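Local coordinates for protein putative nucleoside-diphosphate-sugar epimerase (Staphylococcus aureus subsp. aureus, PDB 3E48) that is of unknown function but probably binds NAD(P)(H) in a Rossmann-type domain and may act as a nucleoside-diphosphate-sugar epimerase or a related enzyme, at residues B[13-18]-B[172-177]; B[199-204]-B[256-261]. All coordinates share one frame; numbering follows the deposited sequence.

Contact 1 (B[13-18]-B[172-177])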
loop_
_atom_site.group_PDB
_atom_site.type_symbol
_atom_site.label_atom_id
_atom_site.label_comp_id
_atom_site.label_asym_id
_atom_site.label_seq_id
_atom_site.Cartn_x
_atom_site.Cartn_y
_atom_site.Cartn_z
ATOM N N GLY B 13 11.543 -19.803 4.035
ATOM C CA GLY B 13 12.709 -19.975 3.179
ATOM C C GLY B 13 13.308 -21.370 3.214
ATOM O O GLY B 13 13.793 -21.875 2.197
ATOM N N THR B 14 13.282 -21.995 4.384
ATOM C CA THR B 14 13.827 -23.339 4.538
ATOM C C THR B 14 13.010 -24.317 3.695
ATOM O O THR B 14 13.572 -25.182 3.013
ATOM C CB THR B 14 13.832 -23.753 6.030
ATOM O OG1 THR B 14 14.740 -22.907 6.747
ATOM C CG2 THR B 14 14.271 -25.193 6.195
ATOM N N HIS B 15 11.687 -24.169 3.730
ATOM C CA HIS B 15 10.803 -25.020 2.933
ATOM C C HIS B 15 11.139 -24.875 1.454
ATOM O O HIS B 15 11.337 -25.866 0.747
ATOM C CB HIS B 15 9.337 -24.624 3.146
ATOM C CG HIS B 15 8.737 -25.179 4.397
ATOM N ND1 HIS B 15 8.276 -26.475 4.491
ATOM C CD2 HIS B 15 8.541 -24.621 5.616
ATOM C CE1 HIS B 15 7.823 -26.691 5.713
ATOM N NE2 HIS B 15 7.972 -25.582 6.415
ATOM N N ILE B 16 11.203 -23.630 0.990
ATOM C CA ILE B 16 11.502 -23.360 -0.412
ATOM C C ILE B 16 12.865 -23.894 -0.839
ATOM O O ILE B 16 12.995 -24.471 -1.919
ATOM C CB ILE B 16 11.444 -21.850 -0.718
ATOM C CG1 ILE B 16 10.035 -21.319 -0.421
ATOM C CG2 ILE B 16 11.803 -21.603 -2.180
ATOM C CD1 ILE B 16 9.896 -19.809 -0.587
ATOM N N THR B 17 13.875 -23.706 0.005
ATOM C CA THR B 17 15.218 -24.172 -0.321
ATOM C C THR B 17 15.299 -25.696 -0.380
ATOM O O THR B 17 15.888 -26.249 -1.305
ATOM C CB THR B 17 16.262 -23.664 0.691
ATOM O OG1 THR B 17 16.220 -22.232 0.752
ATOM C CG2 THR B 17 17.665 -24.103 0.265
ATOM N N ASN B 18 14.721 -26.379 0.603
ATOM C CA ASN B 18 14.761 -27.839 0.579
ATOM C C ASN B 18 13.995 -28.378 -0.624
ATOM O O ASN B 18 14.404 -29.365 -1.237
ATOM C CB ASN B 18 14.198 -28.438 1.871
ATOM C CG ASN B 18 15.137 -28.253 3.055
ATOM O OD1 ASN B 18 16.351 -28.434 2.932
ATOM N ND2 ASN B 18 14.581 -27.906 4.206
ATOM N N ILE B 172 -3.192 -21.684 5.187
ATOM C CA ILE B 172 -2.433 -22.545 4.281
ATOM C C ILE B 172 -1.090 -22.897 4.948
ATOM O O ILE B 172 -0.543 -22.096 5.710
ATOM C CB ILE B 172 -2.211 -21.837 2.913
ATOM C CG1 ILE B 172 -1.487 -22.770 1.941
ATOM C CG2 ILE B 172 -1.414 -20.545 3.110
ATOM C CD1 ILE B 172 -1.409 -22.229 0.526
ATOM N N THR B 173 -0.568 -24.093 4.683
ATOM C CA THR B 173 0.701 -24.503 5.286
ATOM C C THR B 173 1.875 -23.839 4.583
ATOM O O THR B 173 1.760 -23.404 3.435
ATOM C CB THR B 173 0.936 -26.035 5.195
ATOM O OG1 THR B 173 1.074 -26.414 3.821
ATOM C CG2 THR B 173 -0.208 -26.803 5.825
ATOM N N ARG B 174 3.006 -23.753 5.276
ATOM C CA ARG B 174 4.191 -23.175 4.663
ATOM C C ARG B 174 4.616 -24.125 3.553
ATOM O O ARG B 174 5.077 -23.693 2.500
ATOM C CB ARG B 174 5.335 -23.032 5.670
ATOM C CG ARG B 174 5.107 -21.986 6.741
ATOM C CD ARG B 174 6.428 -21.465 7.274
ATOM N NE ARG B 174 6.224 -20.493 8.341
ATOM C CZ ARG B 174 6.092 -20.807 9.624
ATOM N NH1 ARG B 174 6.153 -22.075 10.009
ATOM N NH2 ARG B 174 5.880 -19.854 10.520
ATOM N N ASN B 175 4.462 -25.425 3.792
ATOM C CA ASN B 175 4.830 -26.407 2.782
ATOM C C ASN B 175 4.102 -26.129 1.469
ATOM O O ASN B 175 4.709 -26.158 0.394
ATOM C CB ASN B 175 4.500 -27.824 3.258
ATOM C CG ASN B 175 4.787 -28.873 2.197
ATOM O OD1 ASN B 175 5.925 -29.028 1.753
ATOM N ND2 ASN B 175 3.752 -29.595 1.780
ATOM N N ASP B 176 2.802 -25.849 1.549
ATOM C CA ASP B 176 2.027 -25.568 0.343
ATOM C C ASP B 176 2.398 -24.239 -0.310
ATOM O O ASP B 176 2.383 -24.118 -1.539
ATOM C CB ASP B 176 0.522 -25.612 0.635
ATOM C CG ASP B 176 0.001 -27.035 0.797
ATOM O OD1 ASP B 176 0.675 -27.983 0.335
ATOM O OD2 ASP B 176 -1.093 -27.209 1.368
ATOM N N ILE B 177 2.730 -23.237 0.499
ATOM C CA ILE B 177 3.129 -21.955 -0.064
ATOM C C ILE B 177 4.409 -22.215 -0.846
ATOM O O ILE B 177 4.553 -21.778 -1.986
ATOM C CB ILE B 177 3.406 -20.918 1.041
ATOM C CG1 ILE B 177 2.083 -20.505 1.688
ATOM C CG2 ILE B 177 4.141 -19.703 0.457
ATOM C CD1 ILE B 177 2.249 -19.682 2.934
HETATM O O HOH W 1 6.980 -24.437 8.756
HETATM O O HOH W 2 8.260 -28.284 2.560
#

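Contact 2 (B[199-204]-B[256-261])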
loop_
_atom_site.group_PDB
_atom_site.type_symbol
_atom_site.label_atom_id
_atom_site.label_comp_id
_atom_site.label_asym_id
_atom_site.label_seq_id
_atom_site.Cartn_x
_atom_site.Cartn_y
_atom_site.Cartn_z
ATOM N N GLY B 199 -5.478 -21.704 1.009
ATOM C CA GLY B 199 -5.733 -23.088 1.377
ATOM C C GLY B 199 -7.207 -23.290 1.677
ATOM O O GLY B 199 -7.987 -23.595 0.778
ATOM N N TYR B 200 -7.591 -23.129 2.941
ATOM C CA TYR B 200 -8.988 -23.275 3.332
ATOM C C TYR B 200 -9.404 -22.187 4.310
ATOM O O TYR B 200 -8.629 -21.791 5.185
ATOM C CB TYR B 200 -9.242 -24.647 3.971
ATOM C CG TYR B 200 -8.872 -25.801 3.073
ATOM C CD1 TYR B 200 -7.579 -26.322 3.080
ATOM C CD2 TYR B 200 -9.796 -26.331 2.166
ATOM C CE1 TYR B 200 -7.210 -27.335 2.205
ATOM C CE2 TYR B 200 -9.438 -27.348 1.285
ATOM C CZ TYR B 200 -8.143 -27.843 1.309
ATOM O OH TYR B 200 -7.768 -28.825 0.425
ATOM N N SER B 201 -10.634 -21.703 4.156
ATOM C CA SER B 201 -11.170 -20.671 5.037
ATOM C C SER B 201 -11.984 -21.331 6.137
ATOM O O SER B 201 -12.838 -22.188 5.874
ATOM C CB SER B 201 -12.064 -19.698 4.261
ATOM O OG SER B 201 -11.315 -18.947 3.318
ATOM N N TYR B 202 -11.709 -20.929 7.371
ATOM C CA TYR B 202 -12.395 -21.466 8.538
ATOM C C TYR B 202 -12.854 -20.320 9.421
ATOM O O TYR B 202 -12.108 -19.360 9.627
ATOM C CB TYR B 202 -11.441 -22.316 9.377
ATOM C CG TYR B 202 -10.754 -23.454 8.657
ATOM C CD1 TYR B 202 -11.474 -24.561 8.209
ATOM C CD2 TYR B 202 -9.368 -23.452 8.479
ATOM C CE1 TYR B 202 -10.830 -25.642 7.611
ATOM C CE2 TYR B 202 -8.717 -24.526 7.881
ATOM C CZ TYR B 202 -9.453 -25.619 7.452
ATOM O OH TYR B 202 -8.813 -26.691 6.877
ATOM N N ASP B 203 -14.075 -20.399 9.937
ATOM C CA ASP B 203 -14.518 -19.369 10.859
ATOM C C ASP B 203 -13.867 -19.854 12.152
ATOM O O ASP B 203 -13.397 -20.991 12.209
ATOM C CB ASP B 203 -16.049 -19.332 10.973
ATOM C CG ASP B 203 -16.639 -20.634 11.465
ATOM O OD1 ASP B 203 -17.874 -20.691 11.622
ATOM O OD2 ASP B 203 -15.880 -21.597 11.692
HETATM N N MSE B 204 -13.815 -19.020 13.182
HETATM C CA MSE B 204 -13.161 -19.445 14.415
HETATM C C MSE B 204 -13.862 -20.596 15.127
HETATM O O MSE B 204 -13.255 -21.299 15.936
HETATM C CB MSE B 204 -13.000 -18.258 15.362
HETATM C CG MSE B 204 -12.074 -17.168 14.825
HETATM SE SE MSE B 204 -10.296 -17.819 14.352
HETATM C CE MSE B 204 -10.577 -18.188 12.468
ATOM N N ASP B 256 -10.856 -13.640 4.325
ATOM C CA ASP B 256 -11.533 -14.765 3.686
ATOM C C ASP B 256 -11.302 -14.602 2.190
ATOM O O ASP B 256 -12.205 -14.241 1.434
ATOM C CB ASP B 256 -13.033 -14.755 4.018
ATOM C CG ASP B 256 -13.786 -15.925 3.396
ATOM O OD1 ASP B 256 -13.147 -16.907 2.961
ATOM O OD2 ASP B 256 -15.033 -15.868 3.351
ATOM N N GLN B 257 -10.061 -14.856 1.781
ATOM C CA GLN B 257 -9.656 -14.725 0.388
ATOM C C GLN B 257 -9.243 -16.063 -0.190
ATOM O O GLN B 257 -8.432 -16.782 0.400
ATOM C CB GLN B 257 -8.467 -13.777 0.280
ATOM C CG GLN B 257 -8.698 -12.401 0.866
ATOM C CD GLN B 257 -7.450 -11.559 0.752
ATOM O OE1 GLN B 257 -6.879 -11.433 -0.333
ATOM N NE2 GLN B 257 -7.022 -10.971 1.863
ATOM N N GLU B 258 -9.788 -16.389 -1.355
ATOM C CA GLU B 258 -9.460 -17.647 -2.008
ATOM C C GLU B 258 -9.185 -17.463 -3.492
ATOM O O GLU B 258 -9.617 -16.488 -4.105
ATOM C CB GLU B 258 -10.604 -18.644 -1.837
ATOM C CG GLU B 258 -11.007 -18.887 -0.400
ATOM C CD GLU B 258 -11.930 -20.075 -0.260
ATOM O OE1 GLU B 258 -11.449 -21.219 -0.386
ATOM O OE2 GLU B 258 -13.137 -19.862 -0.034
ATOM N N SER B 259 -8.464 -18.422 -4.059
ATOM C CA SER B 259 -8.131 -18.423 -5.471
ATOM C C SER B 259 -7.859 -19.859 -5.874
ATOM O O SER B 259 -7.659 -20.718 -5.018
ATOM C CB SER B 259 -6.882 -17.586 -5.730
ATOM O OG SER B 259 -6.435 -17.756 -7.057
ATOM N N ASN B 260 -7.858 -20.130 -7.172
ATOM C CA ASN B 260 -7.571 -21.481 -7.631
ATOM C C ASN B 260 -6.121 -21.573 -8.078
ATOM O O ASN B 260 -5.717 -22.571 -8.670
ATOM C CB ASN B 260 -8.475 -21.865 -8.800
ATOM C CG ASN B 260 -9.940 -21.890 -8.421
ATOM O OD1 ASN B 260 -10.330 -22.504 -7.426
ATOM N ND2 ASN B 260 -10.766 -21.233 -9.227
ATOM N N ASP B 261 -5.337 -20.536 -7.782
ATOM C CA ASP B 261 -3.933 -20.508 -8.189
ATOM C C ASP B 261 -3.101 -21.696 -7.704
ATOM O O ASP B 261 -2.285 -22.223 -8.457
ATOM C CB ASP B 261 -3.251 -19.209 -7.738
ATOM C CG ASP B 261 -3.823 -17.969 -8.415
ATOM O OD1 ASP B 261 -4.177 -18.025 -9.617
ATOM O OD2 ASP B 261 -3.897 -16.916 -7.748
HETATM O O HOH W 3 -8.726 -21.461 -0.598
HETATM O O HOH W 4 -12.227 -22.712 1.948
#

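Contact 1 (B[13-18]-B[172-177])
The imidazole of H15 lays one face over the first turn of the helix entered at R174: the backbone N of N175 sits 4.0 Å above the ring plane, displaced toward the ND1 and CE1 rim, and the carbonyl carbon of R174 lies on that same face. At the ring's edge, in its plane, are two waters, one for each nitrogen. Water 1 joins H15 NE2 to R174 NH1 and lies in the guanidinium plane as well, while water 2 joins H15 ND1 to N175 OD1, which accepts from it at 2.6 Å. Ring and guanidinium planes are 25° apart. No direct hydrogen bond crosses between the segments; the polar links run through the waters. The carbon contact is H15 CD2 against R174 CB, 3.6 Å apart; from CG to NE the arginine is extended, and its guanidinium also makes a cation-pi contact with Y143.

Both helices belong to the Rossmann-like domain. Helix 11-22 follows strand 3-6 and holds G13, the last glycine of a GxxGxxG motif that in such domains normally faces the dinucleotide phosphates. Helix 174-186 follows strand 168-172; T173 is its N-cap, OG1 taking the N-H of D176 at 2.9 Å. N175 holds CG anti to its backbone N (chi1 176°), which carries OD1 to water 2. I16 packs on A178, V181 and I182.

Contact 2 (B[199-204]-B[256-261])
Two waters converge on one carboxylate oxygen, E258 OE1, and each donates to it. Water 3 also donates to G199 O, 2.6 Å away, and water 4 accepts from the backbone N of S201 at 2.9 Å. E258 OE1 therefore reads the backbone of strand 194-203 at second hand: it lies 4.4 Å from G199 O, and water 3 closes that gap. The carboxylate gets there on a chain that is extended beyond CG, with E258 CG passing 3.7 Å from S201 OG.

The direct bond between the segments is made by S201, whose OG donates to D256 OD1 at 2.8 Å and meets it nearly along the C-O axis. D256 carries its CG anti to the backbone N (chi1 -179°), and this brings OD1 over to the serine, close to S201 CB too, at 3.3 Å. S201 OG has a second partner in N170 ND2, on the neighbouring strand 168-172, so the buried hydroxyl ties together that strand, its own strand and the loop 256-261.

G199 and Y200 both face Y171 in a classic beta bulge in the antiparallel pairing of strands 194-203 and 168-172. Where the loop runs into helix 261-266, S259 OG accepts from D261 N in an ST turn and itself donates to D261 OD2, which is met from above its carboxylate plane; D261 OD2 also accepts from L196 N.

With D256 and E258 both offering carboxylate oxygens, the loop brings acceptors to the strand. G199 O and E258 OE1 are both acceptors, so water 3, donating to each, links them, while water 4 relays the N-H of S201 to E258 OE1. R168 NE, in a long, weak ion pair with D256 OD2, may offset part of the negative charge.

Overall arrangement
Contacts 1 and 2 follow one another along the chain, the first closing before the second opens, and their centres lie about 18 Å apart. They nevertheless touch: I172 CB packs 3.8 Å from G199 N, where strand 168-172 ends beside strand 194-203, its antiparallel neighbour in the main sheet. Contact 1 lies nearer the middle, about 9 Å from the centre of the chain, against about 15 Å for contact 2. Helix 174-186, which starts in contact 1, is followed in the chain by strand 194-203, which carries contact 2. Contact 1 involves the helix of the glycine-rich motif, probably near the dinucleotide site, whereas contact 2 fastens a loop beyond helix 239-251 to the sheet.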